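Local coordinates for protein leucine--tRNA ligase (Agrobacterium radiobacter, PDB 5AH5) that probably joins leucine to its cognate tRNA at the expense of ATP, as a class I aminoacyl-tRNA synthetase, at residues I48-R62 against V595-I609. Residues are numbered along the deposited sequence; the frame is centred on the assembly and turned at random.
With LSS (5'-O-(L-leucylsulfamoyl)adenosine), chain I; nucleotides of chain D.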
loop_
_atom_site.group_PDB
_atom_site.type_symbol
_atom_site.label_atom_id
_atom_site.label_comp_id
_atom_site.label_asym_id
_atom_site.label_seq_id
_atom_site.Cartn_x
_atom_site.Cartn_y
_atom_site.Cartn_z
ATOM N N ILE B 48 -12.731 -10.714 7.247
ATOM C CA ILE B 48 -13.614 -9.754 6.632
ATOM C C ILE B 48 -12.905 -8.540 6.095
ATOM O O ILE B 48 -13.315 -7.963 5.086
ATOM C CB ILE B 48 -14.793 -9.355 7.565
ATOM C CG1 ILE B 48 -15.954 -8.775 6.738
ATOM C CG2 ILE B 48 -14.274 -8.440 8.662
ATOM C CD1 ILE B 48 -16.820 -9.808 5.991
ATOM N N GLY B 49 -11.820 -8.163 6.710
ATOM C CA GLY B 49 -10.987 -7.097 6.239
ATOM C C GLY B 49 -10.398 -7.336 4.880
ATOM O O GLY B 49 -10.350 -6.411 4.036
ATOM N N HIS B 50 -9.906 -8.578 4.660
ATOM C CA HIS B 50 -9.489 -8.963 3.344
ATOM C C HIS B 50 -10.594 -8.841 2.312
ATOM O O HIS B 50 -10.307 -8.526 1.181
ATOM C CB HIS B 50 -9.009 -10.455 3.326
ATOM C CG HIS B 50 -7.829 -10.742 4.210
ATOM N ND1 HIS B 50 -7.805 -11.804 5.076
ATOM C CD2 HIS B 50 -6.596 -10.194 4.268
ATOM C CE1 HIS B 50 -6.624 -11.897 5.652
ATOM N NE2 HIS B 50 -5.878 -10.914 5.194
ATOM N N VAL B 51 -11.798 -9.299 2.652
ATOM C CA VAL B 51 -12.883 -9.244 1.766
ATOM C C VAL B 51 -13.107 -7.797 1.268
ATOM O O VAL B 51 -13.384 -7.593 0.085
ATOM C CB VAL B 51 -14.171 -9.718 2.407
ATOM C CG1 VAL B 51 -15.318 -9.632 1.413
ATOM C CG2 VAL B 51 -14.016 -11.124 2.903
ATOM N N ARG B 52 -12.925 -6.817 2.158
ATOM C CA ARG B 52 -13.111 -5.402 1.791
ATOM C C ARG B 52 -12.022 -4.966 0.808
ATOM O O ARG B 52 -12.298 -4.349 -0.242
ATOM C CB ARG B 52 -13.100 -4.474 2.997
ATOM C CG ARG B 52 -13.395 -3.044 2.575
ATOM C CD ARG B 52 -13.246 -2.070 3.696
ATOM N NE ARG B 52 -13.879 -0.801 3.369
ATOM C CZ ARG B 52 -13.796 0.275 4.112
ATOM N NH1 ARG B 52 -13.148 0.220 5.302
ATOM N NH2 ARG B 52 -14.403 1.415 3.710
ATOM N N ASN B 53 -10.790 -5.261 1.192
ATOM C CA ASN B 53 -9.625 -4.951 0.421
ATOM C C ASN B 53 -9.674 -5.527 -1.039
ATOM O O ASN B 53 -9.351 -4.836 -2.025
ATOM C CB ASN B 53 -8.419 -5.479 1.178
ATOM C CG ASN B 53 -7.125 -4.973 0.680
ATOM O OD1 ASN B 53 -6.131 -5.040 1.423
ATOM N ND2 ASN B 53 -7.066 -4.503 -0.562
ATOM N N TYR B 54 -10.209 -6.716 -1.158
ATOM C CA TYR B 54 -10.128 -7.494 -2.374
ATOM C C TYR B 54 -11.381 -7.272 -3.243
ATOM O O TYR B 54 -11.355 -7.379 -4.476
ATOM C CB TYR B 54 -9.814 -8.974 -2.056
ATOM C CG TYR B 54 -8.490 -9.213 -1.279
ATOM C CD1 TYR B 54 -7.440 -8.335 -1.367
ATOM C CD2 TYR B 54 -8.282 -10.359 -0.490
ATOM C CE1 TYR B 54 -6.271 -8.513 -0.701
ATOM C CE2 TYR B 54 -7.060 -10.538 0.214
ATOM C CZ TYR B 54 -6.076 -9.634 0.127
ATOM O OH TYR B 54 -4.828 -9.786 0.774
ATOM N N SER B 55 -12.494 -7.017 -2.601
ATOM C CA SER B 55 -13.708 -6.608 -3.286
ATOM C C SER B 55 -13.468 -5.415 -4.155
ATOM O O SER B 55 -13.981 -5.348 -5.281
ATOM C CB SER B 55 -14.783 -6.261 -2.298
ATOM O OG SER B 55 -15.272 -7.427 -1.742
ATOM N N MET B 56 -12.687 -4.485 -3.664
ATOM C CA MET B 56 -12.442 -3.199 -4.403
ATOM C C MET B 56 -11.665 -3.470 -5.688
ATOM O O MET B 56 -11.970 -2.889 -6.747
ATOM C CB MET B 56 -11.686 -2.191 -3.565
ATOM C CG MET B 56 -12.408 -1.685 -2.317
ATOM S SD MET B 56 -11.410 -0.549 -1.297
ATOM C CE MET B 56 -12.629 -0.356 0.002
ATOM N N GLY B 57 -10.666 -4.361 -5.590
ATOM C CA GLY B 57 -9.889 -4.751 -6.729
ATOM C C GLY B 57 -10.704 -5.502 -7.705
ATOM O O GLY B 57 -10.567 -5.252 -8.888
ATOM N N ASP B 58 -11.588 -6.402 -7.247
ATOM C CA ASP B 58 -12.382 -7.126 -8.184
ATOM C C ASP B 58 -13.395 -6.241 -9.001
ATOM O O ASP B 58 -13.656 -6.491 -10.158
ATOM C CB ASP B 58 -13.227 -8.170 -7.494
ATOM C CG ASP B 58 -13.791 -9.184 -8.480
ATOM O OD1 ASP B 58 -13.011 -9.717 -9.296
ATOM O OD2 ASP B 58 -15.015 -9.447 -8.475
ATOM N N THR B 59 -14.073 -5.340 -8.289
ATOM C CA THR B 59 -14.980 -4.404 -8.873
ATOM C C THR B 59 -14.284 -3.595 -9.954
ATOM O O THR B 59 -14.791 -3.508 -11.080
ATOM C CB THR B 59 -15.658 -3.540 -7.765
ATOM O OG1 THR B 59 -16.551 -4.412 -7.038
ATOM C CG2 THR B 59 -16.473 -2.402 -8.388
ATOM N N LEU B 60 -13.138 -3.001 -9.634
ATOM C CA LEU B 60 -12.418 -2.274 -10.598
ATOM C C LEU B 60 -12.045 -3.182 -11.793
ATOM O O LEU B 60 -12.265 -2.846 -12.955
ATOM C CB LEU B 60 -11.165 -1.703 -9.946
ATOM C CG LEU B 60 -10.248 -0.960 -10.897
ATOM C CD1 LEU B 60 -10.987 0.186 -11.604
ATOM C CD2 LEU B 60 -9.107 -0.415 -10.098
ATOM N N ALA B 61 -11.493 -4.367 -11.505
ATOM C CA ALA B 61 -11.002 -5.217 -12.568
ATOM C C ALA B 61 -12.143 -5.601 -13.529
ATOM O O ALA B 61 -11.949 -5.565 -14.714
ATOM C CB ALA B 61 -10.360 -6.486 -12.004
ATOM N N ARG B 62 -13.294 -6.006 -13.007
ATOM C CA ARG B 62 -14.400 -6.390 -13.824
ATOM C C ARG B 62 -14.868 -5.243 -14.757
ATOM O O ARG B 62 -15.202 -5.476 -15.893
ATOM C CB ARG B 62 -15.579 -6.796 -12.936
ATOM C CG ARG B 62 -15.427 -8.194 -12.360
ATOM C CD ARG B 62 -16.549 -8.472 -11.396
ATOM N NE ARG B 62 -16.454 -9.773 -10.787
ATOM C CZ ARG B 62 -16.993 -10.900 -11.226
ATOM N NH1 ARG B 62 -17.687 -10.968 -12.342
ATOM N NH2 ARG B 62 -16.826 -12.006 -10.507
ATOM N N VAL B 595 -22.709 -9.142 0.562
ATOM C CA VAL B 595 -21.602 -8.922 1.428
ATOM C C VAL B 595 -20.680 -7.886 0.825
ATOM O O VAL B 595 -20.252 -6.941 1.498
ATOM C CB VAL B 595 -20.829 -10.246 1.705
ATOM C CG1 VAL B 595 -19.578 -9.979 2.462
ATOM C CG2 VAL B 595 -21.720 -11.153 2.541
ATOM N N ARG B 596 -20.340 -8.092 -0.431
ATOM C CA ARG B 596 -19.403 -7.208 -1.088
ATOM C C ARG B 596 -19.989 -5.775 -1.252
ATOM O O ARG B 596 -19.270 -4.776 -1.032
ATOM C CB ARG B 596 -19.072 -7.760 -2.448
ATOM C CG ARG B 596 -18.285 -9.081 -2.410
ATOM C CD ARG B 596 -18.232 -9.725 -3.778
ATOM N NE ARG B 596 -17.716 -8.793 -4.772
ATOM C CZ ARG B 596 -17.184 -9.132 -5.949
ATOM N NH1 ARG B 596 -16.976 -10.405 -6.294
ATOM N NH2 ARG B 596 -16.799 -8.175 -6.772
ATOM N N CYS B 597 -21.254 -5.705 -1.635
ATOM C CA CYS B 597 -21.943 -4.358 -1.816
ATOM C C CYS B 597 -22.125 -3.593 -0.506
ATOM O O CYS B 597 -21.950 -2.379 -0.496
ATOM C CB CYS B 597 -23.291 -4.540 -2.492
ATOM S SG CYS B 597 -23.112 -4.895 -4.265
ATOM N N TYR B 598 -22.395 -4.287 0.610
ATOM C CA TYR B 598 -22.383 -3.621 1.938
ATOM C C TYR B 598 -21.056 -3.021 2.233
ATOM O O TYR B 598 -20.994 -1.867 2.629
ATOM C CB TYR B 598 -22.836 -4.561 3.058
ATOM C CG TYR B 598 -22.621 -4.120 4.514
ATOM C CD1 TYR B 598 -23.317 -3.022 5.081
ATOM C CD2 TYR B 598 -21.715 -4.792 5.335
ATOM C CE1 TYR B 598 -23.120 -2.650 6.426
ATOM C CE2 TYR B 598 -21.530 -4.413 6.669
ATOM C CZ TYR B 598 -22.235 -3.331 7.202
ATOM O OH TYR B 598 -22.043 -2.992 8.532
ATOM N N LEU B 599 -19.957 -3.759 2.055
ATOM C CA LEU B 599 -18.636 -3.162 2.317
ATOM C C LEU B 599 -18.312 -2.002 1.423
ATOM O O LEU B 599 -17.525 -1.113 1.799
ATOM C CB LEU B 599 -17.494 -4.191 2.191
ATOM C CG LEU B 599 -17.544 -5.262 3.317
ATOM C CD1 LEU B 599 -16.750 -6.505 2.885
ATOM C CD2 LEU B 599 -17.015 -4.690 4.619
ATOM N N LEU B 600 -18.765 -2.064 0.186
ATOM C CA LEU B 600 -18.408 -1.016 -0.751
ATOM C C LEU B 600 -19.336 0.238 -0.557
ATOM O O LEU B 600 -18.902 1.342 -0.753
ATOM C CB LEU B 600 -18.469 -1.528 -2.200
ATOM C CG LEU B 600 -17.360 -2.534 -2.649
ATOM C CD1 LEU B 600 -17.433 -2.703 -4.149
ATOM C CD2 LEU B 600 -15.999 -2.031 -2.286
ATOM N N PHE B 601 -20.580 0.022 -0.212
ATOM C CA PHE B 601 -21.559 1.118 -0.047
ATOM C C PHE B 601 -21.538 1.759 1.363
ATOM O O PHE B 601 -22.020 2.845 1.539
ATOM C CB PHE B 601 -22.953 0.597 -0.413
ATOM C CG PHE B 601 -24.066 1.603 -0.247
ATOM C CD1 PHE B 601 -24.156 2.702 -1.078
ATOM C CD2 PHE B 601 -25.088 1.387 0.706
ATOM C CE1 PHE B 601 -25.199 3.635 -0.930
ATOM C CE2 PHE B 601 -26.160 2.273 0.834
ATOM C CZ PHE B 601 -26.215 3.414 0.019
ATOM N N LYS B 602 -20.941 1.121 2.368
ATOM C CA LYS B 602 -21.098 1.568 3.756
ATOM C C LYS B 602 -20.497 2.953 3.966
ATOM O O LYS B 602 -21.098 3.781 4.599
ATOM C CB LYS B 602 -20.492 0.545 4.742
ATOM C CG LYS B 602 -20.532 0.938 6.204
ATOM C CD LYS B 602 -21.943 1.128 6.719
ATOM C CE LYS B 602 -21.950 1.057 8.237
ATOM N NZ LYS B 602 -23.106 1.782 8.804
ATOM N N THR B 603 -19.354 3.251 3.367
ATOM C CA THR B 603 -18.703 4.522 3.639
ATOM C C THR B 603 -17.698 4.720 2.585
ATOM O O THR B 603 -17.678 3.998 1.617
ATOM C CB THR B 603 -18.072 4.572 5.054
ATOM O OG1 THR B 603 -17.535 5.865 5.301
ATOM C CG2 THR B 603 -16.905 3.517 5.243
ATOM N N THR B 604 -16.889 5.749 2.728
ATOM C CA THR B 604 -15.832 6.045 1.797
ATOM C C THR B 604 -14.789 4.879 1.854
ATOM O O THR B 604 -14.550 4.330 2.939
ATOM C CB THR B 604 -15.187 7.337 2.254
ATOM O OG1 THR B 604 -16.233 8.270 2.598
ATOM C CG2 THR B 604 -14.270 7.956 1.153
ATOM N N TYR B 605 -14.127 4.590 0.727
ATOM C CA TYR B 605 -13.211 3.468 0.616
ATOM C C TYR B 605 -12.125 3.502 1.694
ATOM O O TYR B 605 -11.711 2.460 2.204
ATOM C CB TYR B 605 -12.578 3.362 -0.790
ATOM C CG TYR B 605 -11.455 4.294 -0.978
ATOM C CD1 TYR B 605 -11.665 5.587 -1.458
ATOM C CD2 TYR B 605 -10.173 3.928 -0.704
ATOM C CE1 TYR B 605 -10.592 6.465 -1.649
ATOM C CE2 TYR B 605 -9.109 4.817 -0.871
ATOM C CZ TYR B 605 -9.337 6.083 -1.316
ATOM O OH TYR B 605 -8.264 6.956 -1.470
ATOM N N ASN B 606 -11.632 4.694 2.010
ATOM C CA ASN B 606 -10.562 4.854 2.962
ATOM C C ASN B 606 -10.994 5.100 4.411
ATOM O O ASN B 606 -10.127 5.286 5.235
ATOM C CB ASN B 606 -9.603 5.930 2.515
ATOM C CG ASN B 606 -10.292 7.308 2.358
ATOM O OD1 ASN B 606 -11.467 7.450 2.540
ATOM N ND2 ASN B 606 -9.528 8.283 2.010
ATOM N N ALA B 607 -12.285 4.985 4.734
ATOM C CA ALA B 607 -12.732 5.168 6.098
ATOM C C ALA B 607 -13.104 3.854 6.769
ATOM O O ALA B 607 -13.527 2.908 6.084
ATOM C CB ALA B 607 -13.942 6.103 6.144
ATOM N N PRO B 608 -13.085 3.835 8.119
ATOM C CA PRO B 608 -13.392 2.593 8.912
ATOM C C PRO B 608 -14.805 2.148 8.814
ATOM O O PRO B 608 -15.669 2.979 8.646
ATOM C CB PRO B 608 -13.078 2.979 10.381
ATOM C CG PRO B 608 -12.348 4.311 10.314
ATOM C CD PRO B 608 -12.501 4.927 8.945
ATOM N N ILE B 609 -15.029 0.835 8.829
ATOM C CA ILE B 609 -16.330 0.233 8.954
ATOM C C ILE B 609 -16.387 -0.499 10.280
ATOM O O ILE B 609 -15.456 -1.310 10.594
ATOM C CB ILE B 609 -16.629 -0.757 7.826
ATOM C CG1 ILE B 609 -16.840 -0.028 6.509
ATOM C CG2 ILE B 609 -17.859 -1.592 8.114
ATOM C CD1 ILE B 609 -17.035 -0.881 5.280
HETATM C C1 LSS I . -0.089 -8.363 4.679
HETATM N N1 LSS I . -9.559 -4.075 7.466
HETATM O O1 LSS I . -0.224 -7.314 5.268
HETATM S S1 LSS I . -2.193 -9.270 5.587
HETATM C C2 LSS I . -9.108 -3.661 6.284
HETATM N N2 LSS I . -0.950 -9.361 4.764
HETATM O O2 LSS I . -4.319 -3.945 5.111
HETATM N N3 LSS I . -8.061 -4.237 5.653
HETATM O O3 LSS I . -3.750 -4.636 2.503
HETATM C C4 LSS I . -7.450 -5.289 6.249
HETATM N N4 LSS I . 1.348 -9.997 3.451
HETATM O O4 LSS I . -5.534 -7.042 3.884
HETATM C C5 LSS I . -7.821 -5.707 7.521
HETATM O O5 LSS I . -3.105 -8.116 4.967
HETATM C C6 LSS I . -8.880 -5.068 8.144
HETATM N N6 LSS I . -9.285 -5.514 9.361
HETATM C C7 LSS I . 2.429 -7.620 1.754
HETATM N N7 LSS I . -7.001 -6.730 7.876
HETATM C C8 LSS I . -6.099 -6.912 6.874
HETATM C C9 LSS I . 1.179 -7.630 2.638
HETATM N N9 LSS I . -6.405 -6.044 5.874
HETATM C CA LSS I . 1.143 -8.580 3.849
HETATM C C10 LSS I . 3.593 -7.006 2.547
HETATM C C11 LSS I . 2.079 -6.866 0.422
HETATM O O1A LSS I . -2.106 -8.916 7.011
HETATM C C21 LSS I . -5.697 -5.844 4.625
HETATM C C22 LSS I . -4.321 -5.317 4.838
HETATM C C23 LSS I . -3.618 -5.663 3.523
HETATM C C24 LSS I . -4.326 -6.951 3.155
HETATM C C25 LSS I . -3.569 -8.195 3.623
HETATM O O2A LSS I . -3.028 -10.444 5.446
ATOM P P G D 12 -21.947 9.358 12.070
ATOM O OP1 G D 12 -20.706 9.191 12.832
ATOM O OP2 G D 12 -22.315 10.721 11.607
ATOM O "O5'" G D 12 -21.968 8.426 10.777
ATOM C "C5'" G D 12 -21.631 7.029 10.870
ATOM C "C4'" G D 12 -21.717 6.344 9.523
ATOM O "O4'" G D 12 -23.090 6.229 9.088
ATOM C "C3'" G D 12 -21.052 7.025 8.345
ATOM O "O3'" G D 12 -19.677 6.828 8.370
ATOM C "C2'" G D 12 -21.696 6.292 7.192
ATOM O "O2'" G D 12 -21.324 4.938 6.986
ATOM C "C1'" G D 12 -23.141 6.302 7.662
ATOM N N9 G D 12 -23.896 7.493 7.253
ATOM C C8 G D 12 -24.117 8.640 7.980
ATOM N N7 G D 12 -24.850 9.514 7.346
ATOM C C5 G D 12 -25.188 8.882 6.160
ATOM C C6 G D 12 -25.952 9.349 5.061
ATOM O O6 G D 12 -26.561 10.420 4.951
ATOM N N1 G D 12 -26.004 8.407 4.035
ATOM C C2 G D 12 -25.351 7.192 4.045
ATOM N N2 G D 12 -25.497 6.421 2.959
ATOM N N3 G D 12 -24.643 6.745 5.070
ATOM C C4 G D 12 -24.573 7.650 6.069
HETATM O O HOH W 1 -15.484 0.702 1.480
HETATM O O HOH W 2 -17.765 -5.936 -5.413
#
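Ala607 O is gripped by two nitrogens of Arg52, NH1 at 2.8 Å and NH2 at 2.9 Å. Both bonds lie in the guanidinium plane. The Arg52 side chain runs extended, with CG anti to the backbone N (chi1 -176°), which carries the charged end into the turn 604-607. Ile609 CD1 covers the centre of one guanidinium face, 3.6 Å from CZ. Tyr605 O lies over the opposite face, toward the rim. A water links Arg52 NH2 to Leu599 O. The group is thus clamped between Tyr605 O and Ile609 CD1, while the Ala607 carbonyl holds its edge.

A second polar centre is Asp58 OD2. Arg596 NH2 meets its anti lone pair at 2.8 Å, and Arg62 NE comes from the syn side at 2.7 Å. The shared carboxylate probably offsets the closeness of the two arginines. Arg596 is a knob among Ser55, Asp58, Thr59 and Arg62, and its chain bends at chi3 (54°) to reach the acid.

Apolar contacts fill the middle. Leu599 CD1 packs on Val51 CG1 at 3.7 Å, and Leu600 CD2 on Met56 CG at 3.6 Å. The two helices cross at -86°.

Helix 48-62 begins in the predicted HIGH motif, and its other side meets the leucyl-adenylate analogue. His50 NE2 bonds the sulfamoyl O2A, and Asn53 OD1 accepts from the ribose O3. In 595-609, Lys602 O accepts from O2' of G12 of chain D. Thr603 and Thr604 OG1 bond RNA phosphates, so the contact joins a helix lining the adenylate pocket to a loop holding the tRNA. Strand 32-37 packs against helix 48-62, strand 565-566 borders Arg52, and helix 678-695 touches Met56, Thr59 and Phe601.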